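Local structure of 402AA LONG hypothetical molybdopterin biosynthesis MOEA protein (Pyrococcus horikoshii, 1UZ5) at residues Arg179-Ala184 / Leu320-Arg325; Cys213-Glu218 / Thr309-Leu314; Val352-Asp357 / Val394-Phe399. The protein probably inserts molybdenum into adenylyl-molybdopterin, using molybdate and releasing AMP, in a magnesium-dependent late step of molybdenum cofactor biosynthesis. One frame throughout, in Å; residues are numbered along the deposited sequence. Where two conformers were deposited one is given.

Following the chain from the N terminus, contact 1 opens at 179-184, the loop end and first residues of strand 182-188, and contact 2 opens at 213-218, in helix 208-219. Contact 2 closes first, at 309-314 of helix 304-322; contact 1 closes at 320-325, where the same helix ends, so the smaller loop lies wholly within the larger. Contact 3 follows in series, joining 352-357 to 394-399 in the C-terminal region. Contacts 1 and 2, centres 12 Å apart, meet where Val-183 packs on Ile-216. Contacts 2 and 3, centres 17 Å apart, meet where Phe-399 lies against Thr-309 and Thr-312, which ties the C-terminal region to the probable molybdopterin-binding domain.

Contact 1. Residues Arg179-Ala184 / Leu320-Arg325; sequences RKPKVA and LRALGR. With SO4 (sulfate ion), chain C.
Leu-323, which with Ala-322 packs the end of helix 304-322 on Pro-181, is itself fixed through Leu-320 O. This carbonyl oxygen accepts from Leu-323 N at 2.9 Å and from Arg-325 N at 2.7 Å, the two donors arriving from opposite faces of the carbonyl plane. With Gly-324 N bonded to Arg-321 O at 3.1 Å and Gly-324 at positive phi (65°), the pattern meets the definition of a Schellman motif with Gly-324 as the C-prime residue.

Across the contact there is no hydrogen bond, and the evidence is purely apolar. One branch of Leu-323 does the work: its CD2 lies 3.8 Å from Pro-181 CD and 4.0 Å from Pro-181 CG, the two side chains crossing obliquely. CG of Leu-323 stands beside its own backbone N and anti to the carbonyl carbon (chi1 -64°), which carries the branch to the proline although the CB itself does not point there. Ala-322 adds its methyl, CB being 4.2 Å from Pro-181 CG, so CG and CD of the proline between them touch two successive residues.

Past the turn, the Arg-325 chain bends at chi2 and chi3 and carries its guanidinium to a sulfate, probably from the crystallisation liquor. Arg-325 NH1 reaches sulfate O2 at 2.9 Å, with O2 at the edge of the guanidinium and in its plane; the N-H...O angle is 142°, and a second bond from NH1 to O3 is weak. NH1 also hydrogen-bonds to Gly-156 O, while Arg-158 N and Lys-328 NZ bind the same sulfate, which probably helps to balance the positive charges. Pro-181 leads directly into strand 182-188, flanked by strands 222-229 and 249-253, so the arrangement is a helix C-cap packed against the start of an inner strand in the parallel part of a mixed alpha/beta sheet.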
ATOM      1  N   ARG A 179      -6.166   4.370 -11.171  1.00 32.76           N
ATOM      2  CA  ARG A 179      -5.520   5.557 -11.711  1.00 27.47           C
ATOM      3  C   ARG A 179      -5.326   6.407 -10.459  1.00 25.68           C
ATOM      4  O   ARG A 179      -6.040   6.228  -9.472  1.00 22.77           O
ATOM      5  CB  ARG A 179      -6.431   6.272 -12.710  1.00 41.81           C
ATOM      6  CG  ARG A 179      -6.566   5.549 -14.038  1.00 38.81           C
ATOM      7  CD  ARG A 179      -7.523   6.275 -14.968  1.00 43.82           C
ATOM      8  NE  ARG A 179      -7.692   5.563 -16.230  1.00 51.48           N
ATOM      9  CZ  ARG A 179      -6.759   5.480 -17.172  1.00 61.91           C
ATOM     10  NH1 ARG A 179      -5.582   6.070 -17.000  1.00 55.69           N
ATOM     11  NH2 ARG A 179      -7.000   4.805 -18.289  1.00 59.05           N
ATOM     12  N   LYS A 180      -4.360   7.311 -10.475  1.00 28.22           N
ATOM     13  CA  LYS A 180      -4.114   8.121  -9.288  1.00 33.03           C
ATOM     14  C   LYS A 180      -5.131   9.245  -9.140  1.00 24.14           C
ATOM     15  O   LYS A 180      -5.311  10.051 -10.048  1.00 25.71           O
ATOM     16  CB  LYS A 180      -2.696   8.697  -9.332  1.00 31.81           C
ATOM     17  CG  LYS A 180      -1.612   7.629  -9.295  1.00 31.58           C
ATOM     18  CD  LYS A 180      -0.226   8.230  -9.412  1.00 31.61           C
ATOM     19  CE  LYS A 180       0.845   7.156  -9.306  1.00 40.58           C
ATOM     20  NZ  LYS A 180       2.210   7.732  -9.436  1.00 43.49           N
ATOM     21  N   PRO A 181      -5.827   9.290  -7.997  1.00 20.00           N
ATOM     22  CA  PRO A 181      -6.826  10.336  -7.742  1.00 31.12           C
ATOM     23  C   PRO A 181      -6.089  11.677  -7.763  1.00 30.76           C
ATOM     24  O   PRO A 181      -5.098  11.852  -7.052  1.00 30.53           O
ATOM     25  CB  PRO A 181      -7.331   9.999  -6.340  1.00 33.97           C
ATOM     26  CG  PRO A 181      -7.057   8.533  -6.206  1.00 36.74           C
ATOM     27  CD  PRO A 181      -5.707   8.397  -6.837  1.00 20.24           C
ATOM     28  N   LYS A 182      -6.554  12.610  -8.584  1.00 29.08           N
ATOM     29  CA  LYS A 182      -5.906  13.908  -8.674  1.00 30.26           C
ATOM     30  C   LYS A 182      -6.416  14.869  -7.613  1.00 27.52           C
ATOM     31  O   LYS A 182      -7.621  15.061  -7.461  1.00 27.11           O
ATOM     32  CB  LYS A 182      -6.127  14.518 -10.053  1.00 36.43           C
ATOM     33  CG  LYS A 182      -5.477  13.759 -11.187  1.00 37.49           C
ATOM     34  CD  LYS A 182      -5.747  14.461 -12.509  1.00 38.51           C
ATOM     35  CE  LYS A 182      -5.045  13.760 -13.662  1.00 48.57           C
ATOM     36  NZ  LYS A 182      -5.322  14.434 -14.959  1.00 63.84           N
ATOM     37  N   VAL A 183      -5.493  15.465  -6.871  1.00 30.89           N
ATOM     38  CA  VAL A 183      -5.862  16.427  -5.836  1.00 28.76           C
ATOM     39  C   VAL A 183      -5.200  17.769  -6.138  1.00 30.92           C
ATOM     40  O   VAL A 183      -3.975  17.881  -6.113  1.00 27.04           O
ATOM     41  CB  VAL A 183      -5.410  15.959  -4.447  1.00 34.59           C
ATOM     42  CG1 VAL A 183      -5.833  16.980  -3.389  1.00 27.05           C
ATOM     43  CG2 VAL A 183      -6.011  14.594  -4.141  1.00 26.95           C
ATOM     44  N   ALA A 184      -6.015  18.774  -6.451  1.00 29.94           N
ATOM     45  CA  ALA A 184      -5.511  20.113  -6.746  1.00 26.20           C
ATOM     46  C   ALA A 184      -5.306  20.813  -5.403  1.00 27.92           C
ATOM     47  O   ALA A 184      -6.237  20.909  -4.596  1.00 22.92           O
ATOM     48  CB  ALA A 184      -6.519  20.881  -7.597  1.00 23.89           C
ATOM     49  N   LEU A 320      -7.941   7.133   0.589  1.00 24.92           N
ATOM     50  CA  LEU A 320      -7.720   5.710   0.798  1.00 33.03           C
ATOM     51  C   LEU A 320      -8.878   4.890   0.236  1.00 42.07           C
ATOM     52  O   LEU A 320      -8.664   3.862  -0.403  1.00 35.06           O
ATOM     53  CB  LEU A 320      -7.538   5.414   2.289  1.00 27.20           C
ATOM     54  CG  LEU A 320      -6.260   5.984   2.916  1.00 41.35           C
ATOM     55  CD1 LEU A 320      -6.160   5.559   4.375  1.00 38.37           C
ATOM     56  CD2 LEU A 320      -5.046   5.490   2.138  1.00 37.07           C
ATOM     57  N   ARG A 321     -10.104   5.351   0.466  1.00 34.86           N
ATOM     58  CA  ARG A 321     -11.279   4.646  -0.031  1.00 34.87           C
ATOM     59  C   ARG A 321     -11.289   4.619  -1.548  1.00 32.91           C
ATOM     60  O   ARG A 321     -11.724   3.645  -2.155  1.00 39.31           O
ATOM     61  CB  ARG A 321     -12.551   5.308   0.490  1.00 38.73           C
ATOM     62  CG  ARG A 321     -12.774   5.093   1.974  1.00 42.73           C
ATOM     63  CD  ARG A 321     -13.786   6.079   2.510  1.00 44.34           C
ATOM     64  NE  ARG A 321     -13.872   5.965   3.964  0.50 36.82           N
ATOM     65  CZ  ARG A 321     -14.209   6.957   4.781  0.50 38.70           C
ATOM     66  NH1 ARG A 321     -14.256   6.744   6.088  0.50 34.00           N
ATOM     67  NH2 ARG A 321     -14.491   8.161   4.297  0.50 25.36           N
ATOM     68  N   ALA A 322     -10.805   5.691  -2.164  1.00 29.13           N
ATOM     69  CA  ALA A 322     -10.749   5.759  -3.616  1.00 31.67           C
ATOM     70  C   ALA A 322      -9.740   4.738  -4.149  1.00 33.47           C
ATOM     71  O   ALA A 322      -9.803   4.337  -5.311  1.00 31.02           O
ATOM     72  CB  ALA A 322     -10.342   7.144  -4.050  1.00 24.76           C
ATOM     73  N   LEU A 323      -8.807   4.327  -3.296  1.00 26.05           N
ATOM     74  CA  LEU A 323      -7.781   3.367  -3.691  1.00 37.04           C
ATOM     75  C   LEU A 323      -8.052   1.978  -3.120  1.00 33.54           C
ATOM     76  O   LEU A 323      -7.153   1.140  -3.064  1.00 33.13           O
ATOM     77  CB  LEU A 323      -6.406   3.859  -3.226  1.00 28.95           C
ATOM     78  CG  LEU A 323      -5.916   5.159  -3.863  1.00 28.46           C
ATOM     79  CD1 LEU A 323      -4.703   5.669  -3.113  1.00 27.48           C
ATOM     80  CD2 LEU A 323      -5.592   4.929  -5.326  1.00 25.78           C
ATOM     81  N   GLY A 324      -9.293   1.747  -2.694  1.00 29.87           N
ATOM     82  CA  GLY A 324      -9.662   0.462  -2.131  1.00 30.50           C
ATOM     83  C   GLY A 324      -8.931   0.159  -0.840  1.00 36.41           C
ATOM     84  O   GLY A 324      -8.857  -0.992  -0.413  1.00 41.74           O
ATOM     85  N   ARG A 325      -8.391   1.197  -0.216  1.00 41.86           N
ATOM     86  CA  ARG A 325      -7.649   1.055   1.033  1.00 46.19           C
ATOM     87  C   ARG A 325      -8.534   1.518   2.182  1.00 64.19           C
ATOM     88  O   ARG A 325      -8.060   1.722   3.299  1.00 64.18           O
ATOM     89  CB  ARG A 325      -6.395   1.924   0.997  1.00 48.09           C
ATOM     90  CG  ARG A 325      -5.726   1.991  -0.359  1.00 58.00           C
ATOM     91  CD  ARG A 325      -4.497   1.125  -0.407  1.00 49.09           C
ATOM     92  NE  ARG A 325      -3.416   1.654   0.419  1.00 42.36           N
ATOM     93  CZ  ARG A 325      -2.344   0.951   0.761  1.00 50.71           C
ATOM     94  NH1 ARG A 325      -2.226  -0.305   0.345  1.00 33.60           N
ATOM     95  NH2 ARG A 325      -1.395   1.494   1.511  1.00 45.90           N
TER
HETATM   96  S   SO4 C1404      -0.327  -2.890   1.835  1.00 73.77           S
HETATM   97  O1  SO4 C1404      -1.654  -3.605   2.447  1.00 68.46           O
HETATM   98  O2  SO4 C1404      -0.610  -2.731   0.425  1.00 40.08           O
HETATM   99  O3  SO4 C1404      -0.103  -1.753   2.441  1.00 72.81           O
HETATM  100  O4  SO4 C1404       0.688  -3.897   2.005  1.00 77.87           O

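Contact 2. Residues Cys213-Glu218 / Thr309-Leu314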
ATOM      1  N   CYS A 213       0.908  18.149  -1.425  1.00 18.89           N
ATOM      2  CA  CYS A 213       1.127  17.478  -2.693  1.00 23.63           C
ATOM      3  C   CYS A 213       1.948  16.212  -2.558  1.00 29.00           C
ATOM      4  O   CYS A 213       1.603  15.188  -3.143  1.00 23.88           O
ATOM      5  CB  CYS A 213       1.812  18.416  -3.676  1.00 21.58           C
ATOM      6  SG  CYS A 213       0.722  19.698  -4.268  1.00 28.75           S
ATOM      7  N   ASP A 214       3.030  16.275  -1.787  1.00 22.62           N
ATOM      8  CA  ASP A 214       3.874  15.107  -1.636  1.00 30.81           C
ATOM      9  C   ASP A 214       3.307  14.039  -0.723  1.00 30.70           C
ATOM     10  O   ASP A 214       3.574  12.858  -0.930  1.00 24.92           O
ATOM     11  CB  ASP A 214       5.286  15.512  -1.209  1.00 23.82           C
ATOM     12  CG  ASP A 214       6.068  16.148  -2.346  1.00 29.46           C
ATOM     13  OD1 ASP A 214       5.649  15.987  -3.515  1.00 29.81           O
ATOM     14  OD2 ASP A 214       7.102  16.793  -2.087  1.00 28.73           O
ATOM     15  N   ALA A 215       2.524  14.430   0.277  1.00 19.25           N
ATOM     16  CA  ALA A 215       1.924  13.431   1.154  1.00 25.27           C
ATOM     17  C   ALA A 215       0.912  12.669   0.290  1.00 29.47           C
ATOM     18  O   ALA A 215       0.788  11.446   0.370  1.00 29.38           O
ATOM     19  CB  ALA A 215       1.224  14.097   2.331  1.00 22.33           C
ATOM     20  N   ILE A 216       0.203  13.414  -0.550  1.00 24.50           N
ATOM     21  CA  ILE A 216      -0.787  12.843  -1.448  1.00 23.32           C
ATOM     22  C   ILE A 216      -0.091  11.894  -2.429  1.00 34.14           C
ATOM     23  O   ILE A 216      -0.580  10.794  -2.689  1.00 24.83           O
ATOM     24  CB  ILE A 216      -1.519  13.956  -2.218  1.00 21.93           C
ATOM     25  CG1 ILE A 216      -2.382  14.759  -1.235  1.00 28.48           C
ATOM     26  CG2 ILE A 216      -2.365  13.362  -3.338  1.00 23.68           C
ATOM     27  CD1 ILE A 216      -3.085  15.943  -1.854  1.00 21.03           C
ATOM     28  N   ASN A 217       1.047  12.319  -2.968  1.00 25.25           N
ATOM     29  CA  ASN A 217       1.796  11.473  -3.891  1.00 31.67           C
ATOM     30  C   ASN A 217       2.204  10.187  -3.176  1.00 30.97           C
ATOM     31  O   ASN A 217       2.117   9.098  -3.738  1.00 28.87           O
ATOM     32  CB  ASN A 217       3.059  12.181  -4.390  1.00 25.22           C
ATOM     33  CG  ASN A 217       2.762  13.267  -5.401  1.00 26.93           C
ATOM     34  OD1 ASN A 217       1.726  13.249  -6.064  1.00 25.89           O
ATOM     35  ND2 ASN A 217       3.686  14.214  -5.539  1.00 28.34           N
ATOM     36  N   GLU A 218       2.643  10.321  -1.931  1.00 24.38           N
ATOM     37  CA  GLU A 218       3.074   9.173  -1.149  1.00 27.24           C
ATOM     38  C   GLU A 218       1.979   8.159  -0.866  1.00 34.64           C
ATOM     39  O   GLU A 218       2.233   6.956  -0.895  1.00 27.94           O
ATOM     40  CB  GLU A 218       3.698   9.625   0.176  1.00 29.32           C
ATOM     41  CG  GLU A 218       5.131  10.146   0.050  1.00 26.49           C
ATOM     42  CD  GLU A 218       5.797  10.353   1.402  1.00 34.66           C
ATOM     43  OE1 GLU A 218       5.437   9.638   2.361  1.00 36.19           O
ATOM     44  OE2 GLU A 218       6.690  11.217   1.505  1.00 38.80           O
ATOM     45  N   THR A 309      -2.836  17.545  10.617  1.00 34.57           N
ATOM     46  CA  THR A 309      -3.807  16.825  11.427  1.00 30.03           C
ATOM     47  C   THR A 309      -5.161  16.746  10.740  1.00 31.61           C
ATOM     48  O   THR A 309      -5.748  15.669  10.644  1.00 31.64           O
ATOM     49  CB  THR A 309      -3.979  17.488  12.807  1.00 31.28           C
ATOM     50  OG1 THR A 309      -2.804  17.255  13.588  1.00 32.47           O
ATOM     51  CG2 THR A 309      -5.191  16.920  13.539  1.00 35.77           C
ATOM     52  N   ASN A 310      -5.660  17.880  10.257  1.00 29.35           N
ATOM     53  CA  ASN A 310      -6.956  17.890   9.591  1.00 29.07           C
ATOM     54  C   ASN A 310      -6.919  17.130   8.268  1.00 36.70           C
ATOM     55  O   ASN A 310      -7.913  16.531   7.862  1.00 27.19           O
ATOM     56  CB  ASN A 310      -7.423  19.324   9.361  1.00 38.57           C
ATOM     57  CG  ASN A 310      -7.956  19.971  10.627  1.00 44.25           C
ATOM     58  OD1 ASN A 310      -7.303  19.960  11.670  1.00 47.66           O
ATOM     59  ND2 ASN A 310      -9.149  20.540  10.539  1.00 46.32           N
ATOM     60  N   PHE A 311      -5.774  17.167   7.595  1.00 28.78           N
ATOM     61  CA  PHE A 311      -5.606  16.461   6.328  1.00 28.46           C
ATOM     62  C   PHE A 311      -5.814  14.971   6.590  1.00 24.05           C
ATOM     63  O   PHE A 311      -6.585  14.300   5.905  1.00 32.53           O
ATOM     64  CB  PHE A 311      -4.193  16.706   5.785  1.00 29.21           C
ATOM     65  CG  PHE A 311      -3.795  15.786   4.654  1.00 23.98           C
ATOM     66  CD1 PHE A 311      -4.346  15.935   3.390  1.00 22.17           C
ATOM     67  CD2 PHE A 311      -2.845  14.792   4.856  1.00 31.61           C
ATOM     68  CE1 PHE A 311      -3.954  15.109   2.339  1.00 23.79           C
ATOM     69  CE2 PHE A 311      -2.444  13.959   3.813  1.00 23.10           C
ATOM     70  CZ  PHE A 311      -3.001  14.120   2.551  1.00 26.45           C
ATOM     71  N   THR A 312      -5.120  14.474   7.606  1.00 28.22           N
ATOM     72  CA  THR A 312      -5.184  13.073   7.990  1.00 31.30           C
ATOM     73  C   THR A 312      -6.583  12.627   8.404  1.00 40.51           C
ATOM     74  O   THR A 312      -7.046  11.549   8.017  1.00 33.74           O
ATOM     75  CB  THR A 312      -4.219  12.803   9.148  1.00 29.59           C
ATOM     76  OG1 THR A 312      -2.887  13.122   8.732  1.00 34.96           O
ATOM     77  CG2 THR A 312      -4.285  11.338   9.578  1.00 34.93           C
ATOM     78  N   LEU A 313      -7.256  13.463   9.186  1.00 39.92           N
ATOM     79  CA  LEU A 313      -8.593  13.147   9.672  1.00 38.73           C
ATOM     80  C   LEU A 313      -9.698  13.207   8.630  1.00 37.39           C
ATOM     81  O   LEU A 313     -10.599  12.371   8.631  1.00 37.53           O
ATOM     82  CB  LEU A 313      -8.960  14.081  10.829  1.00 36.78           C
ATOM     83  CG  LEU A 313      -8.273  13.827  12.170  1.00 46.26           C
ATOM     84  CD1 LEU A 313      -8.540  14.983  13.119  1.00 43.53           C
ATOM     85  CD2 LEU A 313      -8.786  12.518  12.754  1.00 38.16           C
ATOM     86  N   LEU A 314      -9.618  14.180   7.728  1.00 30.35           N
ATOM     87  CA  LEU A 314     -10.666  14.372   6.728  1.00 34.99           C
ATOM     88  C   LEU A 314     -10.381  13.961   5.290  1.00 34.22           C
ATOM     89  O   LEU A 314     -11.227  13.350   4.637  1.00 37.10           O
ATOM     90  CB  LEU A 314     -11.094  15.842   6.720  1.00 32.65           C
ATOM     91  CG  LEU A 314     -11.446  16.492   8.064  1.00 40.60           C
ATOM     92  CD1 LEU A 314     -11.784  17.955   7.841  1.00 32.19           C
ATOM     93  CD2 LEU A 314     -12.615  15.765   8.707  1.00 40.41           C
TER
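Ala-215 and Phe-311 mark the closest backbone approach of the two helical segments, their CA atoms 9.6 Å apart, a spacing at which only side chains touch. Phe-311 fills the gap alone from its side. Its CG is anti to the backbone N (chi1 167°), which extends the ring toward helix 208-219, and the far end of the ring meets two successive residues there. Phe-311 CE2 lies 4.0 Å from Ala-215 CB, which points toward the other helix. Ile-216 meets the ring through CG1, which lies 3.9 Å from Phe-311 CZ and equally 3.9 Å from CE1, near the bond between them.

Both helices pack on the same face of the central mixed sheet, an alpha/beta layer arrangement: Ile-216 also touches Val-183 and Val-185 of strand 182-188, while Phe-311 also touches Leu-300 of strand 295-300. The two residues thus meet above the sheet, within the probable molybdopterin-binding domain. From Phe-311 to Leu-314 helix 304-322 widens into a pi-type turn. On helix 208-219, Glu-218 OE1 forms a salt bridge with Lys-400 NZ near the C terminus of the chain.

Contact 3. Residues Val352-Asp357 / Val394-Phe399; sequences VKLEGD and VEVTLF
Val-352 and Val-396 reach toward each other tip to tip, CG2 of the first 4.0 Å from CG1 of the second. With CG1 of Val-352 anti to the carbonyl carbon (chi1 -55°), CG2 falls between the backbone N and the carbonyl carbon and is the branch that meets Val-396. Val-396 CG1, which is anti to its own N, is also approached by Leu-354 CD2 at 4.3 Å, so one methyl meets both touching residues of the other strand. The other branch of Leu-354 lies over the fork of Leu-398: CD1 is 3.9 Å from Leu-398 CG and 4.0 Å from Leu-398 CD1, the two side chains crossing at about a right angle.

Behind this apolar shell, strands 352-354 and 394-398 run at 90° with their axes 9.4 Å apart, and no hydrogen bond joins them. Neighbours hold them in part: Asp-376 OD2 accepts from Leu-354 N, and Val-379 of strand 377-381 touches both Val-352 and Val-396. Strand pairing runs from 347-354 through 377-381, 391-398, 331-336 and 358-361 back to 347-354, a closed circuit. Orthogonal packing of non-adjacent strands through aliphatic side chains is what the core of a small beta barrel shows, here in the MoeA C-terminal region (domain IV).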
ATOM      1  N   VAL A 352       2.128  15.040  18.538  1.00 42.48           N
ATOM      2  CA  VAL A 352       3.164  14.485  19.397  1.00 40.72           C
ATOM      3  C   VAL A 352       4.348  13.964  18.601  1.00 46.30           C
ATOM      4  O   VAL A 352       4.244  13.692  17.404  1.00 42.10           O
ATOM      5  CB  VAL A 352       2.630  13.317  20.257  1.00 45.07           C
ATOM      6  CG1 VAL A 352       1.417  13.764  21.049  1.00 49.23           C
ATOM      7  CG2 VAL A 352       2.288  12.129  19.368  1.00 40.63           C
ATOM      8  N   LYS A 353       5.480  13.839  19.286  1.00 45.18           N
ATOM      9  CA  LYS A 353       6.695  13.318  18.687  1.00 42.87           C
ATOM     10  C   LYS A 353       6.938  11.968  19.347  1.00 46.96           C
ATOM     11  O   LYS A 353       6.890  11.854  20.571  1.00 44.27           O
ATOM     12  CB  LYS A 353       7.881  14.239  18.970  1.00 48.15           C
ATOM     13  CG  LYS A 353       9.180  13.748  18.346  1.00 51.58           C
ATOM     14  CD  LYS A 353      10.374  14.567  18.797  1.00 53.82           C
ATOM     15  CE  LYS A 353      11.638  14.081  18.109  1.00 63.11           C
ATOM     16  NZ  LYS A 353      11.824  12.613  18.281  1.00 69.69           N
ATOM     17  N   LEU A 354       7.187  10.945  18.542  1.00 42.53           N
ATOM     18  CA  LEU A 354       7.432   9.623  19.087  1.00 49.38           C
ATOM     19  C   LEU A 354       8.922   9.386  19.252  1.00 58.50           C
ATOM     20  O   LEU A 354       9.664   9.333  18.273  1.00 64.64           O
ATOM     21  CB  LEU A 354       6.829   8.553  18.177  1.00 47.94           C
ATOM     22  CG  LEU A 354       5.308   8.605  18.032  1.00 47.60           C
ATOM     23  CD1 LEU A 354       4.847   7.513  17.086  1.00 58.89           C
ATOM     24  CD2 LEU A 354       4.657   8.441  19.395  1.00 55.95           C
ATOM     25  N   GLU A 355       9.354   9.265  20.502  1.00 64.47           N
ATOM     26  CA  GLU A 355      10.756   9.025  20.815  1.00 71.00           C
ATOM     27  C   GLU A 355      10.900   7.639  21.427  1.00 74.32           C
ATOM     28  O   GLU A 355      11.417   7.483  22.532  1.00 79.66           O
ATOM     29  CB  GLU A 355      11.266  10.086  21.790  1.00 66.68           C
ATOM     30  CG  GLU A 355      11.460  11.449  21.161  1.00 77.61           C
ATOM     31  CD  GLU A 355      11.843  12.508  22.173  1.00 82.50           C
ATOM     32  OE1 GLU A 355      12.785  12.269  22.957  1.00 84.97           O
ATOM     33  OE2 GLU A 355      11.206  13.581  22.179  1.00 85.02           O
ATOM     34  N   GLY A 356      10.439   6.635  20.691  1.00 77.53           N
ATOM     35  CA  GLY A 356      10.505   5.269  21.171  1.00 78.48           C
ATOM     36  C   GLY A 356       9.109   4.777  21.488  1.00 80.71           C
ATOM     37  O   GLY A 356       8.305   4.548  20.585  1.00 81.59           O
ATOM     38  N   ASP A 357       8.814   4.621  22.774  1.00 81.44           N
ATOM     39  CA  ASP A 357       7.500   4.162  23.199  1.00 82.97           C
ATOM     40  C   ASP A 357       6.775   5.269  23.952  1.00 79.88           C
ATOM     41  O   ASP A 357       5.671   5.070  24.456  1.00 79.22           O
ATOM     42  CB  ASP A 357       7.634   2.925  24.090  1.00 92.33           C
ATOM     43  CG  ASP A 357       8.537   3.163  25.285  1.00101.28           C
ATOM     44  OD1 ASP A 357       9.732   3.463  25.079  1.00107.20           O
ATOM     45  OD2 ASP A 357       8.051   3.049  26.430  1.00106.44           O
ATOM     46  N   VAL A 394      -1.400   6.140  25.533  1.00 78.27           N
ATOM     47  CA  VAL A 394      -2.385   6.785  24.679  1.00 70.71           C
ATOM     48  C   VAL A 394      -2.245   6.277  23.256  1.00 69.68           C
ATOM     49  O   VAL A 394      -1.152   5.919  22.818  1.00 69.69           O
ATOM     50  CB  VAL A 394      -2.206   8.309  24.671  1.00 69.35           C
ATOM     51  CG1 VAL A 394      -2.490   8.869  26.050  1.00 68.77           C
ATOM     52  CG2 VAL A 394      -0.795   8.663  24.232  1.00 67.41           C
ATOM     53  N   GLU A 395      -3.362   6.238  22.542  1.00 69.20           N
ATOM     54  CA  GLU A 395      -3.364   5.785  21.162  1.00 68.10           C
ATOM     55  C   GLU A 395      -2.849   6.945  20.317  1.00 66.03           C
ATOM     56  O   GLU A 395      -3.233   8.098  20.532  1.00 65.05           O
ATOM     57  CB  GLU A 395      -4.785   5.407  20.734  1.00 73.42           C
ATOM     58  CG  GLU A 395      -4.870   4.576  19.459  1.00 87.36           C
ATOM     59  CD  GLU A 395      -4.294   3.179  19.630  1.00 95.29           C
ATOM     60  OE1 GLU A 395      -4.724   2.468  20.564  1.00 98.45           O
ATOM     61  OE2 GLU A 395      -3.419   2.789  18.828  1.00 99.46           O
ATOM     62  N   VAL A 396      -1.972   6.646  19.367  1.00 56.78           N
ATOM     63  CA  VAL A 396      -1.413   7.679  18.507  1.00 51.72           C
ATOM     64  C   VAL A 396      -1.613   7.366  17.031  1.00 45.64           C
ATOM     65  O   VAL A 396      -1.155   6.335  16.541  1.00 48.99           O
ATOM     66  CB  VAL A 396       0.103   7.862  18.758  1.00 47.05           C
ATOM     67  CG1 VAL A 396       0.673   8.889  17.787  1.00 49.27           C
ATOM     68  CG2 VAL A 396       0.345   8.305  20.188  1.00 49.15           C
ATOM     69  N   THR A 397      -2.311   8.248  16.329  1.00 44.81           N
ATOM     70  CA  THR A 397      -2.520   8.061  14.898  1.00 46.99           C
ATOM     71  C   THR A 397      -1.319   8.716  14.236  1.00 50.10           C
ATOM     72  O   THR A 397      -1.130   9.927  14.342  1.00 47.64           O
ATOM     73  CB  THR A 397      -3.806   8.750  14.409  1.00 46.14           C
ATOM     74  OG1 THR A 397      -4.945   8.118  15.005  1.00 51.70           O
ATOM     75  CG2 THR A 397      -3.914   8.654  12.894  1.00 41.61           C
ATOM     76  N   LEU A 398      -0.499   7.913  13.571  1.00 52.03           N
ATOM     77  CA  LEU A 398       0.696   8.426  12.921  1.00 51.60           C
ATOM     78  C   LEU A 398       0.425   9.091  11.584  1.00 51.72           C
ATOM     79  O   LEU A 398      -0.547   8.775  10.901  1.00 54.63           O
ATOM     80  CB  LEU A 398       1.716   7.300  12.736  1.00 56.05           C
ATOM     81  CG  LEU A 398       2.491   6.873  13.986  1.00 63.22           C
ATOM     82  CD1 LEU A 398       1.532   6.445  15.083  1.00 69.36           C
ATOM     83  CD2 LEU A 398       3.436   5.737  13.628  1.00 72.78           C
ATOM     84  N   PHE A 399       1.295  10.025  11.220  1.00 52.68           N
ATOM     85  CA  PHE A 399       1.165  10.726   9.954  1.00 57.83           C
ATOM     86  C   PHE A 399       1.858   9.909   8.872  1.00 69.52           C
ATOM     87  O   PHE A 399       2.910  10.294   8.362  1.00 74.36           O
ATOM     88  CB  PHE A 399       1.796  12.114  10.048  1.00 44.52           C
ATOM     89  CG  PHE A 399       1.099  13.032  11.007  1.00 43.17           C
ATOM     90  CD1 PHE A 399      -0.280  13.203  10.947  1.00 36.39           C
ATOM     91  CD2 PHE A 399       1.821  13.744  11.958  1.00 39.84           C
ATOM     92  CE1 PHE A 399      -0.930  14.072  11.816  1.00 35.46           C
ATOM     93  CE2 PHE A 399       1.179  14.619  12.835  1.00 39.77           C
ATOM     94  CZ  PHE A 399      -0.197  14.783  12.764  1.00 38.50           C
TER